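Local coordinates for putative lipoprotein YcdA (Bacillus subtilis subsp. subtilis str. 168, PDB 4R4G) that is of unknown function but is probably a membrane-attached lipoprotein that joins an immunoglobulin-like N-terminal domain to a mixed alpha-beta C-terminal domain, at residues S86-N89 with A90-V94; S264-S267 with Y268-V272. One frame throughout, in Å; residues are numbered along the deposited sequence.

Contact 1: S86-N89 with A90-V94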
ATOM      1  N   SER A  86      23.389  23.466   7.113  1.00 95.81           N
ATOM      2  CA  SER A  86      23.274  24.856   7.495  1.00 99.02           C
ATOM      3  C   SER A  86      24.377  25.222   8.462  1.00103.70           C
ATOM      4  O   SER A  86      25.225  24.385   8.767  1.00100.67           O
ATOM      5  CB  SER A  86      21.902  25.105   8.113  1.00103.20           C
ATOM      6  OG  SER A  86      21.667  24.230   9.201  1.00109.97           O
ATOM      7  N   THR A  87      24.395  26.493   8.897  1.00104.26           N
ATOM      8  CA  THR A  87      25.339  27.035   9.875  1.00104.22           C
ATOM      9  C   THR A  87      24.512  27.712  10.970  1.00111.06           C
ATOM     10  O   THR A  87      23.529  28.394  10.665  1.00113.99           O
ATOM     11  CB  THR A  87      26.354  27.968   9.209  1.00107.91           C
ATOM     12  OG1 THR A  87      26.799  27.390   7.980  1.00107.59           O
ATOM     13  CG2 THR A  87      27.547  28.251  10.094  1.00102.03           C
ATOM     14  N   ILE A  88      24.864  27.461  12.237  1.00106.81           N
ATOM     15  CA  ILE A  88      24.154  28.012  13.391  1.00109.00           C
ATOM     16  C   ILE A  88      25.150  28.666  14.359  1.00117.31           C
ATOM     17  O   ILE A  88      26.146  28.049  14.754  1.00113.92           O
ATOM     18  CB  ILE A  88      23.225  26.978  14.106  1.00108.78           C
ATOM     19  CG1 ILE A  88      23.917  25.619  14.365  1.00103.82           C
ATOM     20  CG2 ILE A  88      21.913  26.817  13.347  1.00109.82           C
ATOM     21  CD1 ILE A  88      23.361  24.831  15.504  1.00106.10           C
ATOM     22  N   ASN A  89      24.883  29.931  14.716  1.00120.91           N
ATOM     23  CA  ASN A  89      25.726  30.716  15.629  1.00123.52           C
ATOM     24  C   ASN A  89      25.346  30.370  17.092  1.00128.44           C
ATOM     25  O   ASN A  89      24.414  29.577  17.287  1.00127.51           O
ATOM     26  CB  ASN A  89      25.591  32.208  15.316  1.00128.77           C
ATOM     27  CG  ASN A  89      25.681  32.513  13.834  1.00149.35           C
ATOM     28  OD1 ASN A  89      24.711  32.367  13.088  1.00145.91           O
ATOM     29  ND2 ASN A  89      26.855  32.887  13.363  1.00140.61           N
ATOM     30  N   ALA A  90      26.077  30.903  18.108  1.00125.24           N
ATOM     31  CA  ALA A  90      25.825  30.581  19.525  1.00124.55           C
ATOM     32  C   ALA A  90      24.329  30.648  19.905  1.00131.16           C
ATOM     33  O   ALA A  90      23.629  31.574  19.489  1.00135.21           O
ATOM     34  CB  ALA A  90      26.634  31.488  20.427  1.00127.70           C
ATOM     35  N   ASP A  91      23.860  29.604  20.657  1.00124.95           N
ATOM     36  CA  ASP A  91      22.504  29.363  21.168  0.50125.64           C
ATOM     37  C   ASP A  91      21.453  29.227  20.033  1.00129.34           C
ATOM     38  O   ASP A  91      20.255  29.064  20.315  1.00130.87           O
ATOM     39  CB  ASP A  91      22.110  30.418  22.222  0.50132.11           C
ATOM     40  CG  ASP A  91      22.978  30.381  23.481  0.50137.32           C
ATOM     41  OD1 ASP A  91      24.196  30.080  23.365  0.50132.27           O
ATOM     42  OD2 ASP A  91      22.450  30.676  24.573  0.50146.78           O
ATOM     43  N   LYS A  92      21.903  29.189  18.752  1.00123.60           N
ATOM     44  CA  LYS A  92      20.998  28.973  17.603  1.00122.84           C
ATOM     45  C   LYS A  92      20.737  27.464  17.409  1.00119.23           C
ATOM     46  O   LYS A  92      21.616  26.655  17.704  1.00115.42           O
ATOM     47  CB  LYS A  92      21.573  29.578  16.311  1.00127.01           C
ATOM     48  CG  LYS A  92      21.211  31.045  16.057  1.00149.40           C
ATOM     49  CD  LYS A  92      21.896  31.618  14.793  1.00158.45           C
ATOM     50  CE  LYS A  92      21.370  31.080  13.471  1.00163.43           C
ATOM     51  NZ  LYS A  92      22.232  31.474  12.322  1.00166.83           N
ATOM     52  N   SER A  93      19.554  27.082  16.899  1.00113.87           N
ATOM     53  CA  SER A  93      19.254  25.663  16.716  1.00108.57           C
ATOM     54  C   SER A  93      18.689  25.317  15.351  1.00109.36           C
ATOM     55  O   SER A  93      17.839  26.024  14.807  1.00112.68           O
ATOM     56  CB  SER A  93      18.278  25.168  17.780  1.00112.71           C
ATOM     57  OG  SER A  93      18.764  25.416  19.087  1.00125.91           O
ATOM     58  N   VAL A  94      19.140  24.175  14.826  1.00 99.51           N
ATOM     59  CA  VAL A  94      18.649  23.593  13.583  1.00 96.00           C
ATOM     60  C   VAL A  94      17.860  22.353  13.983  1.00 93.01           C
ATOM     61  O   VAL A  94      18.172  21.728  14.994  1.00 90.94           O
ATOM     62  CB  VAL A  94      19.785  23.312  12.558  1.00 98.00           C
ATOM     63  CG1 VAL A  94      20.712  22.190  13.016  1.00 94.05           C
ATOM     64  CG2 VAL A  94      19.227  23.029  11.169  1.00 97.42           C
TER
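Ser86 begins the contact by setting its OG 3.4 Å from Val94 CG2, at the open end of a strand-turn-strand connection closed by a type II beta turn from Asn89 to Lys92, in the Ig-like N-terminal domain. Strand 86-88 pairs with strand 55-57, whereas strand 93-102 pairs with strand 39-48, and the turn carries the chain from one sheet to the other. Thr87 CB points away from 90-94, and OG1 is hydrogen-bonded to Asn56 OD1. Ile88 is the buried residue here. Its CG1 branch lies between the backbone N and the carbonyl carbon (chi1 47°), a torsion that takes CD1 to 3.3 Å from Lys92 O, while CG2 packs 4.2 Å from Val94 CB, next to Val57. Ile88 CB also meets Lys92 CB at 3.8 Å, the two side chains running past each other in opposite directions. Asn89 holds the turn twice: its O accepts from Lys92 N at 2.9 Å, and its OD1 from Lys92 NZ at 2.7 Å. The amide lies alongside the lysine chain, pointing the same way, and the lysine bends at chi3 (71°), folding back over Asn89. With an alanine here the lysine ammonium would probably lose its amide mate and its chain be freer to swing. NZ meets OD1 in the carbonyl plane, with a C=O...N angle of 157°.

Contact 2: S264-S267 with Y268-V272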
ATOM      1  N   SER A 264     -34.756 -28.407 -29.998  1.00142.24           N
ATOM      2  CA  SER A 264     -34.300 -28.110 -31.367  1.00143.87           C
ATOM      3  C   SER A 264     -34.801 -26.731 -31.865  1.00146.49           C
ATOM      4  O   SER A 264     -34.004 -25.913 -32.343  1.00145.93           O
ATOM      5  CB  SER A 264     -34.776 -29.206 -32.321  1.00150.14           C
ATOM      6  OG  SER A 264     -36.194 -29.300 -32.364  1.00155.72           O
ATOM      7  N   SER A 265     -36.124 -26.488 -31.722  1.00141.67           N
ATOM      8  CA  SER A 265     -36.854 -25.287 -32.137  1.00140.16           C
ATOM      9  C   SER A 265     -36.625 -24.095 -31.179  1.00139.85           C
ATOM     10  O   SER A 265     -37.544 -23.294 -30.931  1.00138.45           O
ATOM     11  CB  SER A 265     -38.341 -25.610 -32.246  1.00144.83           C
ATOM     12  OG  SER A 265     -38.784 -26.409 -31.160  1.00155.23           O
ATOM     13  N   ALA A 266     -35.382 -23.967 -30.674  1.00133.94           N
ATOM     14  CA  ALA A 266     -34.980 -22.908 -29.756  1.00130.72           C
ATOM     15  C   ALA A 266     -34.464 -21.700 -30.531  1.00132.52           C
ATOM     16  O   ALA A 266     -33.512 -21.822 -31.314  1.00133.97           O
ATOM     17  CB  ALA A 266     -33.921 -23.420 -28.789  1.00130.83           C
ATOM     18  N   SER A 267     -35.108 -20.533 -30.320  1.00125.54           N
ATOM     19  CA  SER A 267     -34.749 -19.280 -30.985  1.00125.05           C
ATOM     20  C   SER A 267     -33.409 -18.736 -30.480  1.00128.53           C
ATOM     21  O   SER A 267     -32.832 -19.269 -29.524  1.00127.01           O
ATOM     22  CB  SER A 267     -35.847 -18.234 -30.802  1.00126.39           C
ATOM     23  OG  SER A 267     -36.040 -17.845 -29.453  1.00128.81           O
ATOM     24  N   TYR A 268     -32.907 -17.677 -31.138  1.00125.58           N
ATOM     25  CA  TYR A 268     -31.666 -17.024 -30.755  1.00124.45           C
ATOM     26  C   TYR A 268     -31.852 -16.355 -29.389  1.00126.12           C
ATOM     27  O   TYR A 268     -30.922 -16.374 -28.590  1.00124.88           O
ATOM     28  CB  TYR A 268     -31.226 -16.016 -31.828  1.00127.42           C
ATOM     29  CG  TYR A 268     -29.888 -15.363 -31.556  1.00128.82           C
ATOM     30  CD1 TYR A 268     -28.696 -16.017 -31.861  1.00131.78           C
ATOM     31  CD2 TYR A 268     -29.810 -14.080 -31.022  1.00128.65           C
ATOM     32  CE1 TYR A 268     -27.459 -15.419 -31.617  1.00132.26           C
ATOM     33  CE2 TYR A 268     -28.580 -13.468 -30.783  1.00129.48           C
ATOM     34  CZ  TYR A 268     -27.407 -14.143 -31.081  1.00137.59           C
ATOM     35  OH  TYR A 268     -26.193 -13.544 -30.848  1.00139.71           O
ATOM     36  N   GLU A 269     -33.063 -15.827 -29.099  1.00121.71           N
ATOM     37  CA  GLU A 269     -33.373 -15.189 -27.819  1.00119.43           C
ATOM     38  C   GLU A 269     -33.378 -16.231 -26.682  1.00119.19           C
ATOM     39  O   GLU A 269     -32.701 -16.007 -25.667  1.00117.24           O
ATOM     40  CB  GLU A 269     -34.710 -14.423 -27.876  1.00121.50           C
ATOM     41  CG  GLU A 269     -34.822 -13.336 -26.811  1.00134.25           C
ATOM     42  CD  GLU A 269     -36.189 -12.721 -26.562  1.00158.49           C
ATOM     43  OE1 GLU A 269     -37.213 -13.353 -26.910  1.00157.97           O
ATOM     44  OE2 GLU A 269     -36.235 -11.624 -25.957  1.00150.57           O
ATOM     45  N   GLU A 270     -34.119 -17.365 -26.867  1.00113.61           N
ATOM     46  CA  GLU A 270     -34.216 -18.478 -25.903  1.00112.24           C
ATOM     47  C   GLU A 270     -32.819 -18.951 -25.439  1.00114.27           C
ATOM     48  O   GLU A 270     -32.559 -19.039 -24.231  1.00112.77           O
ATOM     49  CB  GLU A 270     -34.958 -19.674 -26.525  1.00115.17           C
ATOM     50  CG  GLU A 270     -36.472 -19.561 -26.633  1.00130.46           C
ATOM     51  CD  GLU A 270     -37.088 -20.573 -27.583  1.00157.18           C
ATOM     52  OE1 GLU A 270     -37.056 -21.788 -27.278  1.00149.72           O
ATOM     53  OE2 GLU A 270     -37.599 -20.145 -28.644  1.00156.87           O
ATOM     54  N   ALA A 271     -31.932 -19.230 -26.428  1.00109.73           N
ATOM     55  CA  ALA A 271     -30.563 -19.708 -26.268  1.00108.45           C
ATOM     56  C   ALA A 271     -29.650 -18.661 -25.631  1.00108.53           C
ATOM     57  O   ALA A 271     -28.786 -19.034 -24.838  1.00106.98           O
ATOM     58  CB  ALA A 271     -30.004 -20.136 -27.612  1.00111.32           C
ATOM     59  N   VAL A 272     -29.830 -17.363 -25.973  1.00103.57           N
ATOM     60  CA  VAL A 272     -29.038 -16.265 -25.399  1.00101.43           C
ATOM     61  C   VAL A 272     -29.381 -16.142 -23.911  1.00100.31           C
ATOM     62  O   VAL A 272     -28.475 -16.126 -23.083  1.00 98.93           O
ATOM     63  CB  VAL A 272     -29.228 -14.922 -26.165  1.00106.53           C
ATOM     64  CG1 VAL A 272     -28.905 -13.708 -25.286  1.00105.51           C
ATOM     65  CG2 VAL A 272     -28.376 -14.898 -27.426  1.00108.23           C
TER
HETATM   66  O   HOH W   1     -37.533 -16.268 -27.732  1.00 87.24           O
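Glu270 OE2 takes two hydrogen bonds from Ser267, one from the backbone N at 3.0 Å and one from OG at 2.9 Å. Both donors come from the same face of the carboxylate: N stands almost directly above the plane, 83° out of it, while OG arrives on the anti side with a smaller tilt. Ser267 OG lies between its backbone N and carbonyl carbon (chi1 64°), a position from which it also accepts from Glu270 N at 3.3 Å in a nearly straight bond. A water adds a further bond, donating to Ser267 OG and to Glu269 OE1, so the hydroxyl is gripped from three directions. Glu269 OE2, in turn, forms a salt bridge with Lys273 one turn on. The other oxygen of Glu270, OE1, rests against Ala266, 3.4 Å from its CA, and has a weak bond from Asn263. Ala266 and Glu270 also touch Tyr259 of helix 248-260, so the start of the helix is packed against the preceding one. Ser267 O receives Ala271 N at 3.2 Å, opening the regular helical bonding, and Val272 CG2 lies over one face of the Tyr268 ring, offset toward its rim. Ser267 N and the N-terminal end of the helix would probably favour the charged carboxylate. The reciprocal bonds between Ser267 and Glu270 make a capping box, with Ser267 as N-cap of helix 268-283.

Overall arrangement
Both contacts are local, surface-lying arrangements at which the chain changes direction or begins a new element, and they share none: 86-94 joins two strands of the Ig-like domain, whereas 264-272 leads from a loop into a helix of the C-terminal domain. They sit on opposite sides of the chain's centre, their own centres about 86 Å apart, and do not touch. Contact 1 combines a small apolar patch, with one buried isoleucine, with a lysine-amide bond over a turn. Contact 2 is almost wholly polar, a serine and a glutamate each accepting the other's backbone N-H at a helix start, with a water joining in.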